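Local structure of DUF3298 domain-containing protein (Pseudomonas aeruginosa, 4E72) at residues L36-E41 with P46-A51; D96-I101 with P219-G224; E143-Q148 with G185-K190. The protein is of unknown function but belongs to the DUF3298 family and is probably exported from the cytoplasm as a lipoprotein. All coordinates share one frame; numbering follows the deposited sequence.

Interaction 1 (L36-E41 with P46-A51); sequences LKFPDE and PIVERA
V48 on helix 44-54 approaches the backbone O of L36, near the end of strand 30-37, and the ring edge of F38, just past it, carrying the whole contact from the helix side. The helix segment starts with P46, apt in a first turn, where a backbone N needs no acceptor within the helix; its O accepts from R50 N at 3.0 Å. I47 turns from this strand end and packs on Y123, while its O receives A51 N at 3.1 Å. V48 comes next, its CB directed at the strand end. With CG1 anti to the backbone N (chi1 166°), its two methyls diverge to separate targets. CG1 lies 4.4 Å from L36 O, a loose approach to a backbone carbonyl, whereas CG2 comes 4.5 Å from F38 CE1, near the plane of the ring. A short, branched, apolar side chain suits this buried place, since its methyls can serve the strand end, the ring and A89, I101 and I121 of the sheet. The buried ring of F38 reaches back from the loop to V91 and I101, and its backbone N is bonded to D45 OD1 at the start of the helix. E49 and R50 point to other surroundings, R50 forming a salt bridge with E54, and the small A51 lets the helix settle on L103 and I121. The arrangement is that of a helix laid on a sheet a short loop after a strand, here the first leg of a beta-alpha-beta crossover that runs through helices 44-54 and 68-78 to the parallel neighbour, strand 84-95.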
loop_
_atom_site.group_PDB
_atom_site.type_symbol
_atom_site.label_atom_id
_atom_site.label_comp_id
_atom_site.label_asym_id
_atom_site.label_seq_id
_atom_site.Cartn_x
_atom_site.Cartn_y
_atom_site.Cartn_z
ATOM N N LEU A 36 -1.632 2.014 -13.573
ATOM C CA LEU A 36 -1.812 3.400 -13.978
ATOM C C LEU A 36 -0.619 3.998 -14.705
ATOM O O LEU A 36 0.539 3.710 -14.378
ATOM C CB LEU A 36 -2.033 4.277 -12.726
ATOM C CG LEU A 36 -3.229 4.027 -11.827
ATOM C CD1 LEU A 36 -3.029 4.736 -10.511
ATOM C CD2 LEU A 36 -4.526 4.494 -12.483
ATOM N N LYS A 37 -0.932 4.920 -15.629
ATOM C CA LYS A 37 0.007 5.760 -16.365
ATOM C C LYS A 37 -0.407 7.214 -16.145
ATOM O O LYS A 37 -1.596 7.501 -16.018
ATOM C CB LYS A 37 0.067 5.397 -17.850
ATOM C CG LYS A 37 1.255 4.504 -18.177
ATOM C CD LYS A 37 1.383 4.239 -19.665
ATOM C CE LYS A 37 2.443 3.208 -19.964
ATOM N NZ LYS A 37 2.558 2.952 -21.426
ATOM N N PHE A 38 0.577 8.109 -16.035
ATOM C CA PHE A 38 0.369 9.535 -15.809
ATOM C C PHE A 38 0.946 10.310 -17.013
ATOM O O PHE A 38 2.172 10.427 -17.139
ATOM C CB PHE A 38 0.993 9.982 -14.468
ATOM C CG PHE A 38 0.377 9.382 -13.217
ATOM C CD1 PHE A 38 0.851 8.181 -12.690
ATOM C CD2 PHE A 38 -0.636 10.046 -12.531
ATOM C CE1 PHE A 38 0.311 7.649 -11.516
ATOM C CE2 PHE A 38 -1.184 9.504 -11.357
ATOM C CZ PHE A 38 -0.703 8.315 -10.858
ATOM N N PRO A 39 0.081 10.793 -17.941
ATOM C CA PRO A 39 0.599 11.500 -19.132
ATOM C C PRO A 39 1.432 12.759 -18.812
ATOM O O PRO A 39 2.425 13.007 -19.501
ATOM C CB PRO A 39 -0.675 11.871 -19.903
ATOM C CG PRO A 39 -1.716 10.919 -19.422
ATOM C CD PRO A 39 -1.395 10.690 -17.981
ATOM N N ASP A 40 1.047 13.528 -17.763
ATOM C CA ASP A 40 1.717 14.767 -17.349
ATOM C C ASP A 40 2.956 14.519 -16.474
ATOM O O ASP A 40 3.861 15.354 -16.490
ATOM C CB ASP A 40 0.739 15.684 -16.609
ATOM C CG ASP A 40 -0.414 16.162 -17.472
ATOM O OD1 ASP A 40 -1.376 15.386 -17.661
ATOM O OD2 ASP A 40 -0.357 17.318 -17.952
ATOM N N GLU A 41 3.008 13.389 -15.729
ATOM C CA GLU A 41 4.141 13.015 -14.870
ATOM C C GLU A 41 4.668 11.607 -15.288
ATOM O O GLU A 41 4.453 10.642 -14.563
ATOM C CB GLU A 41 3.715 13.054 -13.385
ATOM C CG GLU A 41 4.856 13.176 -12.390
ATOM C CD GLU A 41 5.509 14.540 -12.239
ATOM O OE1 GLU A 41 4.900 15.558 -12.646
ATOM O OE2 GLU A 41 6.619 14.592 -11.663
ATOM N N PRO A 46 7.228 4.204 -14.261
ATOM C CA PRO A 46 8.109 3.088 -13.846
ATOM C C PRO A 46 8.195 2.894 -12.328
ATOM O O PRO A 46 8.593 1.815 -11.874
ATOM C CB PRO A 46 9.476 3.472 -14.415
ATOM C CG PRO A 46 9.434 4.932 -14.589
ATOM C CD PRO A 46 8.016 5.302 -14.871
ATOM N N ILE A 47 7.854 3.944 -11.554
ATOM C CA ILE A 47 7.846 3.937 -10.085
ATOM C C ILE A 47 6.684 3.035 -9.604
ATOM O O ILE A 47 6.835 2.249 -8.656
ATOM C CB ILE A 47 7.731 5.397 -9.565
ATOM C CG1 ILE A 47 9.106 6.129 -9.664
ATOM C CG2 ILE A 47 7.132 5.452 -8.152
ATOM C CD1 ILE A 47 9.056 7.720 -9.411
ATOM N N VAL A 48 5.544 3.141 -10.275
ATOM C CA VAL A 48 4.375 2.329 -9.966
ATOM C C VAL A 48 4.661 0.879 -10.379
ATOM O O VAL A 48 4.446 -0.031 -9.577
ATOM C CB VAL A 48 3.122 2.906 -10.669
ATOM C CG1 VAL A 48 1.972 1.910 -10.665
ATOM C CG2 VAL A 48 2.706 4.210 -10.018
ATOM N N GLU A 49 5.174 0.674 -11.611
ATOM C CA GLU A 49 5.494 -0.667 -12.129
ATOM C C GLU A 49 6.445 -1.412 -11.177
ATOM O O GLU A 49 6.151 -2.548 -10.826
ATOM C CB GLU A 49 6.091 -0.601 -13.552
ATOM C CG GLU A 49 6.312 -1.991 -14.146
ATOM C CD GLU A 49 6.748 -2.069 -15.592
ATOM O OE1 GLU A 49 7.925 -1.750 -15.877
ATOM O OE2 GLU A 49 5.948 -2.560 -16.421
ATOM N N ARG A 50 7.547 -0.765 -10.733
ATOM C CA ARG A 50 8.532 -1.366 -9.828
ATOM C C ARG A 50 7.900 -1.694 -8.466
ATOM O O ARG A 50 8.135 -2.787 -7.941
ATOM C CB ARG A 50 9.757 -0.440 -9.648
ATOM C CG ARG A 50 10.643 -0.784 -8.443
ATOM C CD ARG A 50 11.710 -1.817 -8.757
ATOM N NE ARG A 50 13.024 -1.188 -8.895
ATOM C CZ ARG A 50 13.921 -1.099 -7.918
ATOM N NH1 ARG A 50 13.665 -1.616 -6.721
ATOM N NH2 ARG A 50 15.085 -0.499 -8.133
ATOM N N ALA A 51 7.086 -0.767 -7.910
ATOM C CA ALA A 51 6.431 -0.957 -6.611
ATOM C C ALA A 51 5.480 -2.162 -6.656
ATOM O O ALA A 51 5.389 -2.893 -5.667
ATOM C CB ALA A 51 5.689 0.307 -6.185
#

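Interaction 2 (D96-I101 with P219-G224)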
loop_
_atom_site.group_PDB
_atom_site.type_symbol
_atom_site.label_atom_id
_atom_site.label_comp_id
_atom_site.label_asym_id
_atom_site.label_seq_id
_atom_site.Cartn_x
_atom_site.Cartn_y
_atom_site.Cartn_z
ATOM N N ASP A 96 -2.577 18.997 -2.494
ATOM C CA ASP A 96 -1.464 19.908 -2.214
ATOM C C ASP A 96 -0.167 19.525 -2.957
ATOM O O ASP A 96 0.930 19.687 -2.416
ATOM C CB ASP A 96 -1.239 19.950 -0.678
ATOM C CG ASP A 96 -2.459 20.445 0.108
ATOM O OD1 ASP A 96 -2.906 21.581 -0.146
ATOM O OD2 ASP A 96 -2.976 19.679 0.962
ATOM N N GLY A 97 -0.311 19.040 -4.191
ATOM C CA GLY A 97 0.816 18.610 -5.010
ATOM C C GLY A 97 1.301 17.192 -4.735
ATOM O O GLY A 97 2.289 16.758 -5.330
ATOM N N LEU A 98 0.630 16.462 -3.829
ATOM C CA LEU A 98 0.962 15.074 -3.493
ATOM C C LEU A 98 0.054 14.083 -4.216
ATOM O O LEU A 98 -1.135 14.356 -4.379
ATOM C CB LEU A 98 0.863 14.795 -1.980
ATOM C CG LEU A 98 1.657 15.642 -0.972
ATOM C CD1 LEU A 98 1.528 15.032 0.409
ATOM C CD2 LEU A 98 3.122 15.717 -1.317
ATOM N N VAL A 99 0.610 12.924 -4.628
ATOM C CA VAL A 99 -0.178 11.834 -5.237
ATOM C C VAL A 99 -0.046 10.641 -4.304
ATOM O O VAL A 99 1.071 10.204 -4.058
ATOM C CB VAL A 99 0.193 11.468 -6.706
ATOM C CG1 VAL A 99 -0.846 10.520 -7.314
ATOM C CG2 VAL A 99 0.335 12.707 -7.569
ATOM N N ILE A 100 -1.154 10.173 -3.717
ATOM C CA ILE A 100 -1.109 9.022 -2.813
ATOM C C ILE A 100 -1.637 7.822 -3.582
ATOM O O ILE A 100 -2.807 7.780 -3.916
ATOM C CB ILE A 100 -1.827 9.217 -1.445
ATOM C CG1 ILE A 100 -1.572 10.587 -0.780
ATOM C CG2 ILE A 100 -1.589 8.005 -0.496
ATOM C CD1 ILE A 100 -0.125 11.078 -0.589
ATOM N N ILE A 101 -0.746 6.909 -3.941
ATOM C CA ILE A 101 -1.063 5.699 -4.692
ATOM C C ILE A 101 -1.144 4.542 -3.720
ATOM O O ILE A 101 -0.209 4.332 -2.945
ATOM C CB ILE A 101 -0.031 5.431 -5.833
ATOM C CG1 ILE A 101 -0.079 6.582 -6.883
ATOM C CG2 ILE A 101 -0.307 4.069 -6.515
ATOM C CD1 ILE A 101 1.124 6.695 -7.749
ATOM N N PRO A 219 6.388 20.552 8.559
ATOM C CA PRO A 219 5.177 21.391 8.394
ATOM C C PRO A 219 4.669 21.557 6.947
ATOM O O PRO A 219 3.462 21.681 6.745
ATOM C CB PRO A 219 5.602 22.740 8.968
ATOM C CG PRO A 219 6.740 22.438 9.872
ATOM C CD PRO A 219 7.463 21.281 9.258
ATOM N N ASN A 220 5.576 21.571 5.950
ATOM C CA ASN A 220 5.271 21.732 4.515
ATOM C C ASN A 220 4.500 20.540 3.906
ATOM O O ASN A 220 4.051 20.628 2.757
ATOM C CB ASN A 220 6.570 21.952 3.719
ATOM C CG ASN A 220 7.746 21.060 4.118
ATOM O OD1 ASN A 220 8.530 21.372 5.037
ATOM N ND2 ASN A 220 7.935 19.963 3.395
ATOM N N LEU A 221 4.362 19.438 4.663
ATOM C CA LEU A 221 3.669 18.232 4.243
ATOM C C LEU A 221 2.294 18.121 4.912
ATOM O O LEU A 221 1.558 17.168 4.633
ATOM C CB LEU A 221 4.523 16.986 4.545
ATOM C CG LEU A 221 5.809 16.850 3.727
ATOM C CD1 LEU A 221 6.667 15.713 4.266
ATOM C CD2 LEU A 221 5.508 16.640 2.236
ATOM N N PHE A 222 1.964 19.074 5.814
ATOM C CA PHE A 222 0.650 19.138 6.444
ATOM C C PHE A 222 -0.377 19.526 5.367
ATOM O O PHE A 222 -0.032 20.257 4.427
ATOM C CB PHE A 222 0.605 20.135 7.618
ATOM C CG PHE A 222 0.999 19.565 8.969
ATOM C CD1 PHE A 222 2.233 18.933 9.147
ATOM C CD2 PHE A 222 0.178 19.733 10.077
ATOM C CE1 PHE A 222 2.616 18.442 10.408
ATOM C CE2 PHE A 222 0.580 19.284 11.341
ATOM C CZ PHE A 222 1.772 18.595 11.490
ATOM N N PRO A 223 -1.627 19.028 5.460
ATOM C CA PRO A 223 -2.604 19.344 4.412
ATOM C C PRO A 223 -3.004 20.825 4.425
ATOM O O PRO A 223 -2.991 21.490 5.476
ATOM C CB PRO A 223 -3.773 18.417 4.731
ATOM C CG PRO A 223 -3.651 18.108 6.169
ATOM C CD PRO A 223 -2.193 18.124 6.486
ATOM N N GLY A 224 -3.300 21.333 3.233
ATOM C CA GLY A 224 -3.718 22.711 3.034
ATOM C C GLY A 224 -5.156 22.874 3.476
ATOM O O GLY A 224 -6.075 22.431 2.779
#
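D96 turns its carboxylate onto the backbone of P223 and G224, and a hydrogen bond forms there: G224 N donates to D96 OD2 over 2.8 Å. The bond is almost straight at nitrogen, with an N-H...O angle of 176°, yet the donor stands above the carboxylate, 47° out of its plane. CB already aims at the loop, and with CG anti to the carbonyl carbon (chi1 -60°) the carboxylate lies against G224. OD2 also rests 3.5 Å from P223 CA. P223 suits the extended backbone before the donor, and G224 suits its place because, with no side chain on the flank turned to D96, it leaves room for OD1 to lie 3.5 Å from its CA.

Deeper in the contact, two leucines meet methyl to methyl, L98 CD2 lying 4.4 Å from L221 CD2. They reach this point differently: L98 leaves its strand already aimed at the other segment, whereas L221 sets out away from it and bends back through CG to bring CD2 round. Both are buried, as befits branched apolar chains on the inner side of the polar pair, but their touch is slack.

D96 and G97 both have left-handed backbone angles and form a type I' turn, a conformation that glycine adopts readily. This turn joins strands 84-95 and 98-108, and L98 also packs on D124 of strand 115-124. On the other side, the 3-10 segment 219-221 leads into F222, whose ring meets Y210, and P223, which touches F184 and Y210. The contact therefore sets the C-terminal loop against the tip of the long hairpin.

Interaction 3 (E143-Q148 with G185-K190)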
loop_
_atom_site.group_PDB
_atom_site.type_symbol
_atom_site.label_atom_id
_atom_site.label_comp_id
_atom_site.label_asym_id
_atom_site.label_seq_id
_atom_site.Cartn_x
_atom_site.Cartn_y
_atom_site.Cartn_z
ATOM N N GLU A 143 11.158 8.142 16.655
ATOM C CA GLU A 143 10.723 7.644 17.965
ATOM C C GLU A 143 9.416 8.341 18.391
ATOM O O GLU A 143 8.436 7.646 18.676
ATOM C CB GLU A 143 11.819 7.875 19.016
ATOM N N ALA A 144 9.372 9.706 18.325
ATOM C CA ALA A 144 8.170 10.492 18.644
ATOM C C ALA A 144 6.981 10.127 17.716
ATOM O O ALA A 144 5.842 10.093 18.175
ATOM C CB ALA A 144 8.471 11.980 18.548
ATOM N N PHE A 145 7.249 9.828 16.427
ATOM C CA PHE A 145 6.201 9.410 15.482
ATOM C C PHE A 145 5.548 8.078 15.912
ATOM O O PHE A 145 4.315 7.972 15.934
ATOM C CB PHE A 145 6.760 9.279 14.058
ATOM C CG PHE A 145 5.762 8.789 13.028
ATOM C CD1 PHE A 145 4.853 9.666 12.444
ATOM C CD2 PHE A 145 5.759 7.453 12.617
ATOM C CE1 PHE A 145 3.966 9.225 11.469
ATOM C CE2 PHE A 145 4.861 7.012 11.656
ATOM C CZ PHE A 145 3.957 7.899 11.098
ATOM N N TRP A 146 6.362 7.080 16.283
ATOM C CA TRP A 146 5.793 5.787 16.647
ATOM C C TRP A 146 5.110 5.860 18.014
ATOM O O TRP A 146 4.192 5.076 18.251
ATOM C CB TRP A 146 6.808 4.643 16.525
ATOM C CG TRP A 146 7.225 4.423 15.097
ATOM C CD1 TRP A 146 8.408 4.790 14.528
ATOM C CD2 TRP A 146 6.408 3.904 14.027
ATOM N NE1 TRP A 146 8.409 4.473 13.189
ATOM C CE2 TRP A 146 7.181 3.958 12.848
ATOM C CE3 TRP A 146 5.105 3.379 13.956
ATOM C CZ2 TRP A 146 6.699 3.500 11.616
ATOM C CZ3 TRP A 146 4.613 2.972 12.731
ATOM C CH2 TRP A 146 5.407 3.026 11.576
ATOM N N LYS A 147 5.463 6.862 18.851
ATOM C CA LYS A 147 4.772 7.099 20.124
ATOM C C LYS A 147 3.352 7.570 19.856
ATOM O O LYS A 147 2.446 7.121 20.550
ATOM C CB LYS A 147 5.514 8.113 21.015
ATOM C CG LYS A 147 6.813 7.564 21.606
ATOM C CD LYS A 147 6.623 6.687 22.842
ATOM C CE LYS A 147 7.949 6.338 23.491
ATOM N NZ LYS A 147 8.612 7.516 24.132
ATOM N N GLN A 148 3.144 8.416 18.811
ATOM C CA GLN A 148 1.817 8.891 18.383
ATOM C C GLN A 148 1.036 7.782 17.692
ATOM O O GLN A 148 -0.190 7.741 17.788
ATOM C CB GLN A 148 1.916 10.123 17.462
ATOM C CG GLN A 148 2.585 11.347 18.114
ATOM C CD GLN A 148 2.010 11.688 19.465
ATOM O OE1 GLN A 148 0.821 11.983 19.595
ATOM N NE2 GLN A 148 2.829 11.601 20.509
ATOM N N GLY A 185 -7.059 13.844 5.785
ATOM C CA GLY A 185 -7.736 13.946 7.076
ATOM C C GLY A 185 -6.894 13.696 8.300
ATOM O O GLY A 185 -7.126 14.307 9.344
ATOM N N ALA A 186 -5.919 12.791 8.170
ATOM C CA ALA A 186 -4.999 12.327 9.207
ATOM C C ALA A 186 -3.888 11.551 8.536
ATOM O O ALA A 186 -3.996 11.275 7.342
ATOM C CB ALA A 186 -5.744 11.421 10.190
ATOM N N VAL A 187 -2.807 11.224 9.260
ATOM C CA VAL A 187 -1.788 10.362 8.670
ATOM C C VAL A 187 -2.325 8.888 8.770
ATOM O O VAL A 187 -2.721 8.440 9.852
ATOM C CB VAL A 187 -0.388 10.580 9.303
ATOM C CG1 VAL A 187 0.575 9.427 8.993
ATOM C CG2 VAL A 187 0.209 11.892 8.816
ATOM N N THR A 188 -2.383 8.169 7.637
ATOM C CA THR A 188 -2.866 6.768 7.648
ATOM C C THR A 188 -1.708 5.777 7.812
ATOM O O THR A 188 -0.737 5.840 7.057
ATOM C CB THR A 188 -3.678 6.456 6.373
ATOM O OG1 THR A 188 -4.778 7.356 6.311
ATOM C CG2 THR A 188 -4.204 5.004 6.324
ATOM N N LEU A 189 -1.826 4.864 8.799
ATOM C CA LEU A 189 -0.908 3.732 8.995
ATOM C C LEU A 189 -1.672 2.484 8.632
ATOM O O LEU A 189 -2.647 2.132 9.311
ATOM C CB LEU A 189 -0.323 3.589 10.415
ATOM C CG LEU A 189 0.359 4.762 11.105
ATOM C CD1 LEU A 189 1.155 4.257 12.285
ATOM C CD2 LEU A 189 1.288 5.478 10.193
ATOM N N LYS A 190 -1.274 1.843 7.537
ATOM C CA LYS A 190 -1.947 0.649 7.044
ATOM C C LYS A 190 -1.096 -0.598 7.342
ATOM O O LYS A 190 0.098 -0.627 7.044
ATOM C CB LYS A 190 -2.237 0.802 5.540
ATOM C CG LYS A 190 -2.774 -0.447 4.870
ATOM C CD LYS A 190 -4.255 -0.493 4.868
ATOM C CE LYS A 190 -4.798 -0.520 3.468
ATOM N NZ LYS A 190 -6.263 -0.716 3.488
#
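F145 and W146, neighbours on helix 142-159, close on L189 of strand 187-190 from two directions, and this is the tight part of the contact. L189 divides its methyls between them: CD2 lies 3.7 Å from F145 CZ, and CD1 lies 3.7 Å from W146 CZ3. The side chains of F145 and L189 run alongside each other, pointing opposite ways, while the indole meets the leucine at a slant. F145 CG stands anti to its own backbone N (chi1 177°), which extends the phenyl toward the strand. The CB of W146 leads away from the strand, but with CG anti to the carbonyl carbon (chi1 -66°) the indole swings back to L189. The two aromatics also brace each other, for the edge of F145 is turned to one face of the indole, with F145 CD2 3.8 Å above its centre. Leucine is apt here because its fork serves both rings.

Packing slackens toward V187 and the more exposed start of the strand segment: V187 CG1 reaches only the edge of F145, 4.2 Å from CE1. The axes of helix segment 143-148 and strand 187-190 approach to 11.7 Å and cross at 80°, so the large aromatics must bridge the distance.

V187 and L189 also line up against V180, and F145 touches V180 and I208, so the helix covers one face of the three-stranded antiparallel sheet. T188 and K190, alternating with them, instead pack on F120 of strand 115-124, in the larger sheet.

Overall arrangement
From the N terminus, interaction 1 closes first, a short loop of a few residues joining strand 30-37 to helix 44-54, and it is complete before the others begin. Interaction 2 spans most of the remaining chain, bringing the segment after strand 205-208 back to the hairpin of strands 84-95 and 98-108. Interaction 3 lies wholly within that span, fastening helix 142-159 to the smaller sheet. Interactions 1 and 2 share the large sheet and touch where I101 packs on F38 and V48. Interactions 2 and 3 have centres about 15 Å apart without touching, and 1 and 3 are farther separated. None cross along the chain.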